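Putative esterase (Bacteroides intestinalis DSM 17393, PDB 5VOL) is a ferulic acid esterase of carbohydrate esterase family 1, thought to cleave ester-linked ferulate from arabinoxylan, and binds calcium. Local coordinates at residues 29-34 with 69-74; 47-52 with 259-264; 102-107 with 183-188. All blocks are in the same frame, centred on the assembly; numbering follows the deposited sequence.

Contact 1: residues 29-34 with 69-74; sequences TVFLPK and VMDRLV
Met70, on helix 66-76, lies over one face of the Phe31 ring, which projects from strand 24-32. The two side chains run at a slant to each other, with the thioether chain shifted toward the CZ end of the ring. Met70 CG stands 4.0 Å above the ring plane, displaced toward the rim, in a CH-pi contact whose direction is only 17° off the ring normal. The closest approach is made nearer the helix, where Met70 CB comes within 3.6 Å of Phe31 CZ. From CG the methionine bends twice (chi2 -67°, chi3 -72°), and this curl returns its methyl to the aromatic, with Met70 CE 3.7 Å from Phe31 CE2. The sulfur is more remote: Met70 SD sits 5.3 Å from the ring centroid, an oblique Met-aromatic contact. Asp71 comes in differently, near the plane of the ring and at its edge, its OD1 4.4 Å from Phe31 CE1. Both carboxylate oxygens have polar partners, OD1 taking a hydrogen bond from Ser10 and OD2 a salt bridge from Lys67. Ile84 of strand 83-87 touches both Phe31 and Met70. The helix is thus joined to the sheet by dispersion and CH-pi attraction, with the acid confined to the rim, where the electropositive ring hydrogens would probably tolerate a nearby carboxylate oxygen better than the pi face would.

Contact 2: residues 47-52 with 259-264; sequences LYLLHG and SALYQC
Leu49 and Leu261 meet methyl to methyl, Leu49 CD2 lying 4.2 Å from Leu261 CD2, where helix 254-271 packs on strand 46-50. Next to them Leu47 offers its own CD2 to the sulfur of Cys264, with Leu47 CD2 and Cys264 SG 4.3 Å apart. The two leucines of the strand are two residues apart and extend from the same face of the sheet, while Leu261 and Cys264 are separated by three residues and so lie along one side of the helix. In Leu49, CG stands anti to the backbone N (chi1 -177°), carrying the isobutyl group out toward the helix; Leu261 starts off to the side and only its branched end turns inward. All four residues are buried, yet the backbones keep well apart, the CA atoms of Leu49 and Leu261 being 10.1 Å from each other. Val66 of helix 66-76 touches both Leu49 and Leu261, and Ala136 of strand 133-138 lies against Cys264.

Away from this apolar layer the segments diverge. Ser259, Tyr262 and Gln263 are partly exposed and lie off the strand-facing side of the helix, with Tyr262 packed on Val69 and Leu73 of helix 66-76 and its hydroxyl hydrogen-bonded to Glu255 of the second subunit. Beyond the strand, the chain turns away at His51, whose ND1 donates to Gly52 O at 2.7 Å, the acceptor lying close to the imidazole plane; its NE2 is bonded to the backbone of Ala89.

A C-terminal helix covering the central parallel strands is characteristic of the alpha/beta-hydrolase fold, in which the loop after this strand commonly contributes to the oxyanion hole; His51 and Gly52 occupy that position here, which is consistent with such a role but does not establish it.

Contact 3: residues 102-107 with 183-188; sequences DMPGWK and IAILTR. With IPA (isopropyl alcohol), chain R.
Apolar contacts carry this interface, and Ile185 is at its middle: its CG2 methyl is 3.8 Å from Met103 CB and 3.8 Å from Pro104 CD. That methyl is anti to the Ile185 backbone N (chi1 for CG1 is -64°), which aims it at the junction of the two partners. Met103 reaches across toward the helix backbone, its SD 4.0 Å from Leu186 CA.

Hydrogen bonds act within each segment. Met103 and Trp106 exchange two backbone bonds around a type II turn, so that Pro104 is presented at the tip. In the helix, Thr187 OG1 donates to Ile183 O at 2.9 Å from above the carbonyl plane, while Thr187 N reaches the same oxygen from the opposite face. The hydroxyl also accepts a weak bond from the isopropanol, probably a crystallisation additive. With a valine at Thr187, the hydroxyl's bond to Ile183 O would go and the isopropanol would probably be left without its polar mate.

The hairpin lies between helix 182-192 and the main sheet: Trp106 stacks on Trp97 and rests against strand 24-32, while Ile185 also touches Trp97.

Contacts 1 and 2 are neighbours, their centres 12 Å apart, and they join where Val69 CG2 packs 3.7 Å from Tyr262 CE2. Both attach helices to the same central sheet, and their segments alternate along the chain. Contact 3 is remote, centred 24 Å from contact 2 and 33 Å from contact 1, across the chain's centre from the latter; in sequence it is nested within the loop that contact 2 closes. Contact 2 is nearest functional features: Leu49 lies close to the probable nucleophile elbow without touching it, and the Cys264 side chain is about 11 Å from that of Gln244, a calcium ligand in a structure of this protein, though no calcium is bound to it here.

Contact 1: residues 29-34 with 69-74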
ATOM      1  N   THR C  29     -22.158 -19.490   6.977  1.00 24.45           N
ATOM      2  CA  THR C  29     -21.439 -18.748   8.001  1.00 23.82           C
ATOM      3  C   THR C  29     -21.679 -17.270   7.740  1.00 22.96           C
ATOM      4  O   THR C  29     -21.509 -16.797   6.620  1.00 24.62           O
ATOM      5  CB  THR C  29     -19.923 -19.061   7.978  1.00 23.92           C
ATOM      6  OG1 THR C  29     -19.719 -20.468   8.148  1.00 24.93           O
ATOM      7  CG2 THR C  29     -19.182 -18.307   9.081  1.00 24.92           C
ATOM      8  N   VAL C  30     -22.098 -16.541   8.759  1.00 22.85           N
ATOM      9  CA  VAL C  30     -22.463 -15.149   8.543  1.00 21.76           C
ATOM     10  C   VAL C  30     -21.702 -14.258   9.515  1.00 23.94           C
ATOM     11  O   VAL C  30     -21.494 -14.630  10.675  1.00 24.35           O
ATOM     12  CB  VAL C  30     -23.992 -14.939   8.707  1.00 23.94           C
ATOM     13  CG1 VAL C  30     -24.461 -15.441  10.062  1.00 24.75           C
ATOM     14  CG2 VAL C  30     -24.361 -13.473   8.529  1.00 22.82           C
ATOM     15  N   PHE C  31     -21.254 -13.105   9.022  1.00 21.34           N
ATOM     16  CA  PHE C  31     -20.691 -12.067   9.881  1.00 21.67           C
ATOM     17  C   PHE C  31     -21.788 -11.095  10.319  1.00 21.36           C
ATOM     18  O   PHE C  31     -22.498 -10.565   9.484  1.00 21.00           O
ATOM     19  CB  PHE C  31     -19.580 -11.296   9.149  1.00 21.05           C
ATOM     20  CG  PHE C  31     -19.190 -10.001   9.823  1.00 21.26           C
ATOM     21  CD1 PHE C  31     -18.193  -9.977  10.794  1.00 22.08           C
ATOM     22  CD2 PHE C  31     -19.826  -8.808   9.493  1.00 22.53           C
ATOM     23  CE1 PHE C  31     -17.832  -8.780  11.422  1.00 22.82           C
ATOM     24  CE2 PHE C  31     -19.473  -7.601  10.115  1.00 23.10           C
ATOM     25  CZ  PHE C  31     -18.478  -7.591  11.081  1.00 23.54           C
ATOM     26  N   LEU C  32     -21.904 -10.855  11.621  1.00 21.12           N
ATOM     27  CA  LEU C  32     -22.878  -9.904  12.137  1.00 24.13           C
ATOM     28  C   LEU C  32     -22.175  -8.692  12.766  1.00 22.86           C
ATOM     29  O   LEU C  32     -21.361  -8.851  13.663  1.00 23.77           O
ATOM     30  CB  LEU C  32     -23.784 -10.570  13.169  1.00 23.79           C
ATOM     31  CG  LEU C  32     -24.514 -11.849  12.725  1.00 25.88           C
ATOM     32  CD1 LEU C  32     -25.211 -12.441  13.928  1.00 30.49           C
ATOM     33  CD2 LEU C  32     -25.492 -11.547  11.628  1.00 21.97           C
ATOM     34  N   PRO C  33     -22.513  -7.481  12.307  1.00 23.03           N
ATOM     35  CA  PRO C  33     -21.924  -6.231  12.813  1.00 29.44           C
ATOM     36  C   PRO C  33     -21.993  -6.076  14.339  1.00 30.06           C
ATOM     37  O   PRO C  33     -22.847  -6.668  15.008  1.00 29.72           O
ATOM     38  CB  PRO C  33     -22.765  -5.148  12.139  1.00 28.56           C
ATOM     39  CG  PRO C  33     -23.316  -5.787  10.915  1.00 29.08           C
ATOM     40  CD  PRO C  33     -23.478  -7.247  11.219  1.00 24.18           C
ATOM     41  N   LYS C  34     -21.102  -5.248  14.873  1.00 28.43           N
ATOM     42  CA  LYS C  34     -21.046  -4.961  16.300  1.00 28.78           C
ATOM     43  C   LYS C  34     -22.364  -4.390  16.832  1.00 29.02           C
ATOM     44  O   LYS C  34     -22.734  -4.637  17.982  1.00 32.88           O
ATOM     45  CB  LYS C  34     -19.894  -3.984  16.596  1.00 30.51           C
ATOM     46  CG  LYS C  34     -19.794  -3.570  18.041  1.00 37.00           C
ATOM     47  CD  LYS C  34     -18.791  -2.416  18.243  1.00 42.65           C
ATOM     48  CE  LYS C  34     -17.393  -2.928  18.546  1.00 45.00           C
ATOM     49  NZ  LYS C  34     -16.477  -1.809  18.940  1.00 56.43           N
ATOM     50  N   VAL C  69     -10.868  -8.170   9.689  1.00 19.13           N
ATOM     51  CA  VAL C  69     -10.747  -7.156   8.654  1.00 19.67           C
ATOM     52  C   VAL C  69     -11.910  -6.161   8.755  1.00 22.53           C
ATOM     53  O   VAL C  69     -11.694  -4.949   8.693  1.00 19.66           O
ATOM     54  CB  VAL C  69     -10.708  -7.773   7.245  1.00 19.75           C
ATOM     55  CG1 VAL C  69     -10.679  -6.674   6.184  1.00 18.26           C
ATOM     56  CG2 VAL C  69      -9.492  -8.691   7.091  1.00 19.49           C
ATOM     57  N   MET C  70     -13.138  -6.662   8.933  1.00 20.19           N
ATOM     58  CA  MET C  70     -14.273  -5.762   9.113  1.00 18.08           C
ATOM     59  C   MET C  70     -14.134  -4.876  10.355  1.00 19.71           C
ATOM     60  O   MET C  70     -14.452  -3.687  10.303  1.00 23.71           O
ATOM     61  CB  MET C  70     -15.590  -6.545   9.181  1.00 23.54           C
ATOM     62  CG  MET C  70     -16.184  -6.887   7.823  1.00 21.34           C
ATOM     63  SD  MET C  70     -16.751  -5.433   6.914  1.00 21.33           S
ATOM     64  CE  MET C  70     -18.214  -4.986   7.853  1.00 19.99           C
ATOM     65  N   ASP C  71     -13.683  -5.439  11.469  1.00 17.78           N
ATOM     66  CA  ASP C  71     -13.540  -4.653  12.689  1.00 23.03           C
ATOM     67  C   ASP C  71     -12.574  -3.478  12.478  1.00 24.37           C
ATOM     68  O   ASP C  71     -12.832  -2.371  12.941  1.00 23.17           O
ATOM     69  CB  ASP C  71     -13.060  -5.523  13.846  1.00 22.06           C
ATOM     70  CG  ASP C  71     -14.151  -6.455  14.374  1.00 26.84           C
ATOM     71  OD1 ASP C  71     -15.340  -6.239  14.051  1.00 26.44           O
ATOM     72  OD2 ASP C  71     -13.800  -7.398  15.112  1.00 24.60           O
ATOM     73  N   ARG C  72     -11.479  -3.731  11.757  1.00 21.93           N
ATOM     74  CA  ARG C  72     -10.555  -2.679  11.338  1.00 19.32           C
ATOM     75  C   ARG C  72     -11.228  -1.651  10.411  1.00 22.76           C
ATOM     76  O   ARG C  72     -11.205  -0.442  10.681  1.00 21.58           O
ATOM     77  CB  ARG C  72      -9.323  -3.303  10.649  1.00 19.96           C
ATOM     78  CG  ARG C  72      -8.396  -2.291   9.981  1.00 22.38           C
ATOM     79  CD  ARG C  72      -7.419  -1.675  10.994  1.00 18.20           C
ATOM     80  NE  ARG C  72      -6.292  -2.550  11.325  1.00 21.33           N
ATOM     81  CZ  ARG C  72      -6.168  -3.232  12.460  1.00 21.68           C
ATOM     82  NH1 ARG C  72      -5.092  -3.982  12.668  1.00 19.41           N
ATOM     83  NH2 ARG C  72      -7.103  -3.158  13.399  1.00 17.47           N
ATOM     84  N   LEU C  73     -11.839  -2.114   9.323  1.00 20.33           N
ATOM     85  CA  LEU C  73     -12.332  -1.191   8.314  1.00 18.95           C
ATOM     86  C   LEU C  73     -13.612  -0.466   8.758  1.00 23.04           C
ATOM     87  O   LEU C  73     -13.869   0.664   8.335  1.00 21.40           O
ATOM     88  CB  LEU C  73     -12.545  -1.928   6.986  1.00 18.98           C
ATOM     89  CG  LEU C  73     -11.229  -2.460   6.391  1.00 21.44           C
ATOM     90  CD1 LEU C  73     -11.428  -3.162   5.060  1.00 21.62           C
ATOM     91  CD2 LEU C  73     -10.189  -1.345   6.249  1.00 21.33           C
ATOM     92  N   VAL C  74     -14.405  -1.087   9.627  1.00 19.97           N
ATOM     93  CA  VAL C  74     -15.582  -0.399  10.150  1.00 19.69           C
ATOM     94  C   VAL C  74     -15.136   0.746  11.070  1.00 21.48           C
ATOM     95  O   VAL C  74     -15.681   1.842  11.004  1.00 23.32           O
ATOM     96  CB  VAL C  74     -16.530  -1.361  10.902  1.00 23.41           C
ATOM     97  CG1 VAL C  74     -17.490  -0.585  11.776  1.00 25.34           C
ATOM     98  CG2 VAL C  74     -17.291  -2.272   9.900  1.00 17.96           C
TER

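Contact 2: residues 47-52 with 259-264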
ATOM      1  N   LEU C  47     -23.229  -8.394   1.742  1.00 18.09           N
ATOM      2  CA  LEU C  47     -22.274  -8.932   0.794  1.00 20.76           C
ATOM      3  C   LEU C  47     -22.330 -10.465   0.843  1.00 18.70           C
ATOM      4  O   LEU C  47     -22.088 -11.069   1.893  1.00 19.12           O
ATOM      5  CB  LEU C  47     -20.844  -8.451   1.108  1.00 20.47           C
ATOM      6  CG  LEU C  47     -19.732  -9.117   0.287  1.00 18.05           C
ATOM      7  CD1 LEU C  47     -19.853  -8.734  -1.178  1.00 15.51           C
ATOM      8  CD2 LEU C  47     -18.341  -8.724   0.828  1.00 17.25           C
ATOM      9  N   TYR C  48     -22.643 -11.088  -0.290  1.00 19.55           N
ATOM     10  CA  TYR C  48     -22.508 -12.538  -0.409  1.00 18.31           C
ATOM     11  C   TYR C  48     -21.064 -12.840  -0.789  1.00 18.35           C
ATOM     12  O   TYR C  48     -20.566 -12.381  -1.806  1.00 20.28           O
ATOM     13  CB  TYR C  48     -23.520 -13.101  -1.425  1.00 23.63           C
ATOM     14  CG  TYR C  48     -24.927 -12.919  -0.904  1.00 22.31           C
ATOM     15  CD1 TYR C  48     -25.486 -13.853  -0.034  1.00 23.85           C
ATOM     16  CD2 TYR C  48     -25.671 -11.784  -1.222  1.00 21.65           C
ATOM     17  CE1 TYR C  48     -26.759 -13.673   0.489  1.00 25.70           C
ATOM     18  CE2 TYR C  48     -26.937 -11.595  -0.704  1.00 22.86           C
ATOM     19  CZ  TYR C  48     -27.479 -12.547   0.142  1.00 26.85           C
ATOM     20  OH  TYR C  48     -28.737 -12.361   0.670  1.00 27.07           O
ATOM     21  N   LEU C  49     -20.377 -13.581   0.061  1.00 17.75           N
ATOM     22  CA  LEU C  49     -18.957 -13.833  -0.151  1.00 20.20           C
ATOM     23  C   LEU C  49     -18.704 -15.342  -0.317  1.00 17.47           C
ATOM     24  O   LEU C  49     -18.747 -16.096   0.650  1.00 17.92           O
ATOM     25  CB  LEU C  49     -18.152 -13.270   1.018  1.00 19.03           C
ATOM     26  CG  LEU C  49     -16.621 -13.355   0.987  1.00 20.31           C
ATOM     27  CD1 LEU C  49     -16.071 -12.589  -0.208  1.00 18.16           C
ATOM     28  CD2 LEU C  49     -16.074 -12.761   2.273  1.00 16.54           C
ATOM     29  N   LEU C  50     -18.397 -15.751  -1.538  1.00 18.05           N
ATOM     30  CA  LEU C  50     -18.411 -17.169  -1.919  1.00 20.93           C
ATOM     31  C   LEU C  50     -17.036 -17.843  -1.862  1.00 23.73           C
ATOM     32  O   LEU C  50     -16.013 -17.232  -2.224  1.00 20.49           O
ATOM     33  CB  LEU C  50     -18.994 -17.307  -3.335  1.00 18.50           C
ATOM     34  CG  LEU C  50     -20.321 -16.595  -3.620  1.00 21.21           C
ATOM     35  CD1 LEU C  50     -20.799 -16.884  -5.050  1.00 18.23           C
ATOM     36  CD2 LEU C  50     -21.420 -16.968  -2.604  1.00 19.56           C
ATOM     37  N   HIS C  51     -17.016 -19.106  -1.421  1.00 20.67           N
ATOM     38  CA  HIS C  51     -15.761 -19.859  -1.321  1.00 21.98           C
ATOM     39  C   HIS C  51     -15.404 -20.563  -2.623  1.00 21.82           C
ATOM     40  O   HIS C  51     -16.183 -20.559  -3.577  1.00 22.16           O
ATOM     41  CB  HIS C  51     -15.820 -20.888  -0.186  1.00 19.77           C
ATOM     42  CG  HIS C  51     -16.830 -21.972  -0.398  1.00 21.98           C
ATOM     43  ND1 HIS C  51     -16.683 -22.954  -1.359  1.00 21.65           N
ATOM     44  CD2 HIS C  51     -18.002 -22.239   0.230  1.00 19.76           C
ATOM     45  CE1 HIS C  51     -17.722 -23.768  -1.317  1.00 23.75           C
ATOM     46  NE2 HIS C  51     -18.533 -23.364  -0.355  1.00 22.57           N
ATOM     47  N   GLY C  52     -14.217 -21.166  -2.652  1.00 20.90           N
ATOM     48  CA  GLY C  52     -13.720 -21.824  -3.846  1.00 20.55           C
ATOM     49  C   GLY C  52     -14.033 -23.312  -3.861  1.00 22.97           C
ATOM     50  O   GLY C  52     -14.610 -23.841  -2.911  1.00 21.45           O
ATOM     51  N   SER C 259      -5.920 -10.492   1.531  1.00 21.04           N
ATOM     52  CA  SER C 259      -5.533  -9.127   1.201  1.00 21.10           C
ATOM     53  C   SER C 259      -6.554  -8.490   0.240  1.00 23.57           C
ATOM     54  O   SER C 259      -6.774  -7.283   0.278  1.00 21.15           O
ATOM     55  CB  SER C 259      -4.114  -9.093   0.616  1.00 21.07           C
ATOM     56  OG  SER C 259      -4.048  -9.792  -0.610  1.00 17.42           O
ATOM     57  N   ALA C 260      -7.211  -9.308  -0.588  1.00 19.29           N
ATOM     58  CA  ALA C 260      -8.244  -8.808  -1.490  1.00 18.98           C
ATOM     59  C   ALA C 260      -9.405  -8.166  -0.729  1.00 19.98           C
ATOM     60  O   ALA C 260     -10.029  -7.215  -1.209  1.00 21.83           O
ATOM     61  CB  ALA C 260      -8.770  -9.961  -2.403  1.00 21.58           C
ATOM     62  N   LEU C 261      -9.700  -8.676   0.459  1.00 20.15           N
ATOM     63  CA  LEU C 261     -10.763  -8.097   1.285  1.00 21.69           C
ATOM     64  C   LEU C 261     -10.570  -6.624   1.562  1.00 25.19           C
ATOM     65  O   LEU C 261     -11.540  -5.880   1.667  1.00 23.11           O
ATOM     66  CB  LEU C 261     -10.865  -8.826   2.621  1.00 25.05           C
ATOM     67  CG  LEU C 261     -11.640 -10.131   2.620  1.00 24.09           C
ATOM     68  CD1 LEU C 261     -11.625 -10.695   4.031  1.00 24.05           C
ATOM     69  CD2 LEU C 261     -13.083  -9.880   2.159  1.00 23.42           C
ATOM     70  N   TYR C 262      -9.312  -6.208   1.709  1.00 24.01           N
ATOM     71  CA  TYR C 262      -9.002  -4.822   2.012  1.00 23.06           C
ATOM     72  C   TYR C 262      -9.308  -3.900   0.837  1.00 22.82           C
ATOM     73  O   TYR C 262      -9.439  -2.688   1.009  1.00 26.21           O
ATOM     74  CB  TYR C 262      -7.529  -4.689   2.448  1.00 21.71           C
ATOM     75  CG  TYR C 262      -7.313  -5.063   3.902  1.00 22.69           C
ATOM     76  CD1 TYR C 262      -7.471  -4.114   4.900  1.00 22.65           C
ATOM     77  CD2 TYR C 262      -6.976  -6.368   4.280  1.00 24.01           C
ATOM     78  CE1 TYR C 262      -7.286  -4.428   6.227  1.00 21.59           C
ATOM     79  CE2 TYR C 262      -6.791  -6.703   5.621  1.00 20.01           C
ATOM     80  CZ  TYR C 262      -6.947  -5.714   6.586  1.00 23.16           C
ATOM     81  OH  TYR C 262      -6.772  -5.988   7.917  1.00 22.57           O
ATOM     82  N   GLN C 263      -9.445  -4.460  -0.357  1.00 22.13           N
ATOM     83  CA  GLN C 263      -9.930  -3.677  -1.497  1.00 20.50           C
ATOM     84  C   GLN C 263     -11.432  -3.884  -1.717  1.00 22.33           C
ATOM     85  O   GLN C 263     -12.173  -2.943  -2.064  1.00 20.29           O
ATOM     86  CB  GLN C 263      -9.149  -4.044  -2.757  1.00 23.22           C
ATOM     87  CG  GLN C 263      -7.733  -3.492  -2.725  1.00 33.77           C
ATOM     88  CD  GLN C 263      -6.725  -4.350  -3.473  1.00 43.36           C
ATOM     89  OE1 GLN C 263      -5.521  -4.256  -3.215  1.00 48.50           O
ATOM     90  NE2 GLN C 263      -7.203  -5.181  -4.413  1.00 32.02           N
ATOM     91  N   CYS C 264     -11.873  -5.121  -1.510  1.00 19.85           N
ATOM     92  CA  CYS C 264     -13.269  -5.500  -1.753  1.00 17.41           C
ATOM     93  C   CYS C 264     -14.251  -4.798  -0.828  1.00 18.68           C
ATOM     94  O   CYS C 264     -15.247  -4.260  -1.282  1.00 18.96           O
ATOM     95  CB  CYS C 264     -13.438  -7.015  -1.612  1.00 16.87           C
ATOM     96  SG  CYS C 264     -15.137  -7.604  -1.849  1.00 23.46           S
TER

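Contact 3: residues 102-107 with 183-188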
ATOM      1  N   ASP C 102     -27.353 -23.925 -11.517  1.00 26.72           N
ATOM      2  CA  ASP C 102     -28.257 -25.075 -11.577  1.00 27.75           C
ATOM      3  C   ASP C 102     -27.670 -26.188 -12.428  1.00 26.83           C
ATOM      4  O   ASP C 102     -27.367 -26.001 -13.612  1.00 28.72           O
ATOM      5  CB  ASP C 102     -29.622 -24.646 -12.107  1.00 26.68           C
ATOM      6  CG  ASP C 102     -30.524 -24.158 -11.015  1.00 27.66           C
ATOM      7  OD1 ASP C 102     -30.056 -24.071  -9.855  1.00 26.80           O
ATOM      8  OD2 ASP C 102     -31.709 -23.874 -11.294  1.00 34.56           O
ATOM      9  N   MET C 103     -27.487 -27.339 -11.793  1.00 24.49           N
ATOM     10  CA  MET C 103     -26.974 -28.528 -12.454  1.00 26.03           C
ATOM     11  C   MET C 103     -27.978 -29.686 -12.317  1.00 26.85           C
ATOM     12  O   MET C 103     -28.836 -29.670 -11.436  1.00 26.18           O
ATOM     13  CB  MET C 103     -25.615 -28.912 -11.862  1.00 21.44           C
ATOM     14  CG  MET C 103     -24.541 -27.811 -12.028  1.00 24.47           C
ATOM     15  SD  MET C 103     -23.038 -28.106 -11.080  1.00 26.76           S
ATOM     16  CE  MET C 103     -23.681 -27.977  -9.416  1.00 24.94           C
ATOM     17  N   PRO C 104     -27.873 -30.695 -13.193  1.00 33.22           N
ATOM     18  CA  PRO C 104     -28.791 -31.854 -13.114  1.00 29.71           C
ATOM     19  C   PRO C 104     -28.683 -32.579 -11.772  1.00 22.76           C
ATOM     20  O   PRO C 104     -27.621 -33.114 -11.456  1.00 29.41           O
ATOM     21  CB  PRO C 104     -28.325 -32.749 -14.266  1.00 29.23           C
ATOM     22  CG  PRO C 104     -26.949 -32.312 -14.574  1.00 31.75           C
ATOM     23  CD  PRO C 104     -26.923 -30.825 -14.306  1.00 25.52           C
ATOM     24  N   GLY C 105     -29.752 -32.566 -10.985  1.00 27.08           N
ATOM     25  CA  GLY C 105     -29.732 -33.174  -9.664  1.00 28.77           C
ATOM     26  C   GLY C 105     -29.319 -32.271  -8.500  1.00 32.22           C
ATOM     27  O   GLY C 105     -29.282 -32.711  -7.347  1.00 28.70           O
ATOM     28  N   TRP C 106     -29.027 -31.005  -8.793  1.00 29.88           N
ATOM     29  CA  TRP C 106     -28.485 -30.088  -7.794  1.00 26.92           C
ATOM     30  C   TRP C 106     -28.676 -28.648  -8.283  1.00 25.95           C
ATOM     31  O   TRP C 106     -27.791 -28.061  -8.901  1.00 26.41           O
ATOM     32  CB  TRP C 106     -27.007 -30.404  -7.543  1.00 25.39           C
ATOM     33  CG  TRP C 106     -26.403 -29.739  -6.326  1.00 28.64           C
ATOM     34  CD1 TRP C 106     -25.551 -28.666  -6.307  1.00 26.72           C
ATOM     35  CD2 TRP C 106     -26.610 -30.112  -4.962  1.00 26.15           C
ATOM     36  NE1 TRP C 106     -25.209 -28.357  -5.008  1.00 24.43           N
ATOM     37  CE2 TRP C 106     -25.852 -29.226  -4.165  1.00 29.22           C
ATOM     38  CE3 TRP C 106     -27.365 -31.108  -4.334  1.00 28.38           C
ATOM     39  CZ2 TRP C 106     -25.824 -29.314  -2.778  1.00 28.17           C
ATOM     40  CZ3 TRP C 106     -27.336 -31.198  -2.962  1.00 29.45           C
ATOM     41  CH2 TRP C 106     -26.575 -30.305  -2.195  1.00 29.92           C
ATOM     42  N   LYS C 107     -29.854 -28.100  -8.020  1.00 22.19           N
ATOM     43  CA  LYS C 107     -30.231 -26.813  -8.555  1.00 24.22           C
ATOM     44  C   LYS C 107     -29.819 -25.737  -7.543  1.00 23.53           C
ATOM     45  O   LYS C 107     -30.659 -25.163  -6.851  1.00 20.52           O
ATOM     46  CB  LYS C 107     -31.737 -26.778  -8.847  1.00 23.38           C
ATOM     47  CG  LYS C 107     -32.206 -27.946  -9.727  1.00 29.20           C
ATOM     48  CD  LYS C 107     -33.493 -27.632 -10.480  1.00 30.54           C
ATOM     49  CE  LYS C 107     -34.572 -27.191  -9.547  1.00 35.78           C
ATOM     50  NZ  LYS C 107     -35.645 -26.408 -10.239  1.00 40.06           N
ATOM     51  N   ILE C 183     -17.820 -33.833 -10.565  1.00 25.52           N
ATOM     52  CA  ILE C 183     -16.778 -32.915 -11.050  1.00 26.81           C
ATOM     53  C   ILE C 183     -16.965 -32.656 -12.548  1.00 32.22           C
ATOM     54  O   ILE C 183     -16.866 -31.510 -13.002  1.00 28.53           O
ATOM     55  CB  ILE C 183     -15.346 -33.435 -10.747  1.00 27.94           C
ATOM     56  CG1 ILE C 183     -14.295 -32.365 -11.073  1.00 32.63           C
ATOM     57  CG2 ILE C 183     -15.035 -34.729 -11.520  1.00 27.22           C
ATOM     58  CD1 ILE C 183     -14.539 -31.031 -10.381  1.00 30.56           C
ATOM     59  N   ALA C 184     -17.312 -33.699 -13.304  1.00 31.64           N
ATOM     60  CA  ALA C 184     -17.639 -33.542 -14.728  1.00 26.92           C
ATOM     61  C   ALA C 184     -18.857 -32.669 -14.935  1.00 26.00           C
ATOM     62  O   ALA C 184     -18.925 -31.907 -15.892  1.00 29.11           O
ATOM     63  CB  ALA C 184     -17.877 -34.912 -15.392  1.00 28.59           C
ATOM     64  N   ILE C 185     -19.838 -32.800 -14.055  1.00 22.48           N
ATOM     65  CA  ILE C 185     -21.053 -32.021 -14.177  1.00 23.57           C
ATOM     66  C   ILE C 185     -20.727 -30.531 -13.929  1.00 28.15           C
ATOM     67  O   ILE C 185     -21.192 -29.645 -14.652  1.00 23.98           O
ATOM     68  CB  ILE C 185     -22.128 -32.525 -13.199  1.00 23.65           C
ATOM     69  CG1 ILE C 185     -22.522 -33.979 -13.563  1.00 30.80           C
ATOM     70  CG2 ILE C 185     -23.334 -31.638 -13.244  1.00 23.81           C
ATOM     71  CD1 ILE C 185     -23.512 -34.643 -12.608  1.00 26.40           C
ATOM     72  N   LEU C 186     -19.919 -30.273 -12.907  1.00 26.06           N
ATOM     73  CA  LEU C 186     -19.478 -28.903 -12.613  1.00 24.52           C
ATOM     74  C   LEU C 186     -18.736 -28.328 -13.809  1.00 26.28           C
ATOM     75  O   LEU C 186     -18.978 -27.191 -14.217  1.00 27.57           O
ATOM     76  CB  LEU C 186     -18.591 -28.871 -11.370  1.00 20.99           C
ATOM     77  CG  LEU C 186     -17.845 -27.547 -11.134  1.00 26.46           C
ATOM     78  CD1 LEU C 186     -18.845 -26.399 -11.008  1.00 23.77           C
ATOM     79  CD2 LEU C 186     -16.934 -27.635  -9.916  1.00 22.56           C
ATOM     80  N   THR C 187     -17.844 -29.129 -14.378  1.00 27.52           N
ATOM     81  CA  THR C 187     -17.021 -28.686 -15.495  1.00 28.53           C
ATOM     82  C   THR C 187     -17.897 -28.229 -16.654  1.00 28.78           C
ATOM     83  O   THR C 187     -17.714 -27.124 -17.176  1.00 29.82           O
ATOM     84  CB  THR C 187     -16.058 -29.789 -15.933  1.00 26.80           C
ATOM     85  OG1 THR C 187     -15.154 -30.045 -14.860  1.00 29.41           O
ATOM     86  CG2 THR C 187     -15.251 -29.361 -17.150  1.00 28.99           C
ATOM     87  N   ARG C 188     -18.879 -29.045 -17.027  1.00 29.75           N
ATOM     88  CA  ARG C 188     -19.809 -28.664 -18.090  1.00 29.37           C
ATOM     89  C   ARG C 188     -20.571 -27.390 -17.752  1.00 28.19           C
ATOM     90  O   ARG C 188     -20.775 -26.546 -18.618  1.00 31.10           O
ATOM     91  CB  ARG C 188     -20.813 -29.790 -18.383  1.00 28.58           C
ATOM     92  CG  ARG C 188     -20.178 -31.058 -18.946  1.00 32.63           C
ATOM     93  CD  ARG C 188     -21.239 -31.961 -19.604  1.00 40.07           C
ATOM     94  NE  ARG C 188     -22.315 -32.374 -18.696  1.00 39.26           N
ATOM     95  CZ  ARG C 188     -22.275 -33.462 -17.927  1.00 39.51           C
ATOM     96  NH1 ARG C 188     -21.201 -34.250 -17.924  1.00 31.13           N
ATOM     97  NH2 ARG C 188     -23.309 -33.760 -17.150  1.00 43.34           N
TER
HETATM   98  C1  IPA R 302     -11.322 -26.588 -12.736  1.00 52.85           C
HETATM   99  C2  IPA R 302     -12.510 -27.557 -12.810  1.00 51.12           C
HETATM  100  C3  IPA R 302     -13.856 -26.837 -12.846  1.00 41.95           C
HETATM  101  O2  IPA R 302     -12.418 -28.330 -13.986  1.00 55.22           O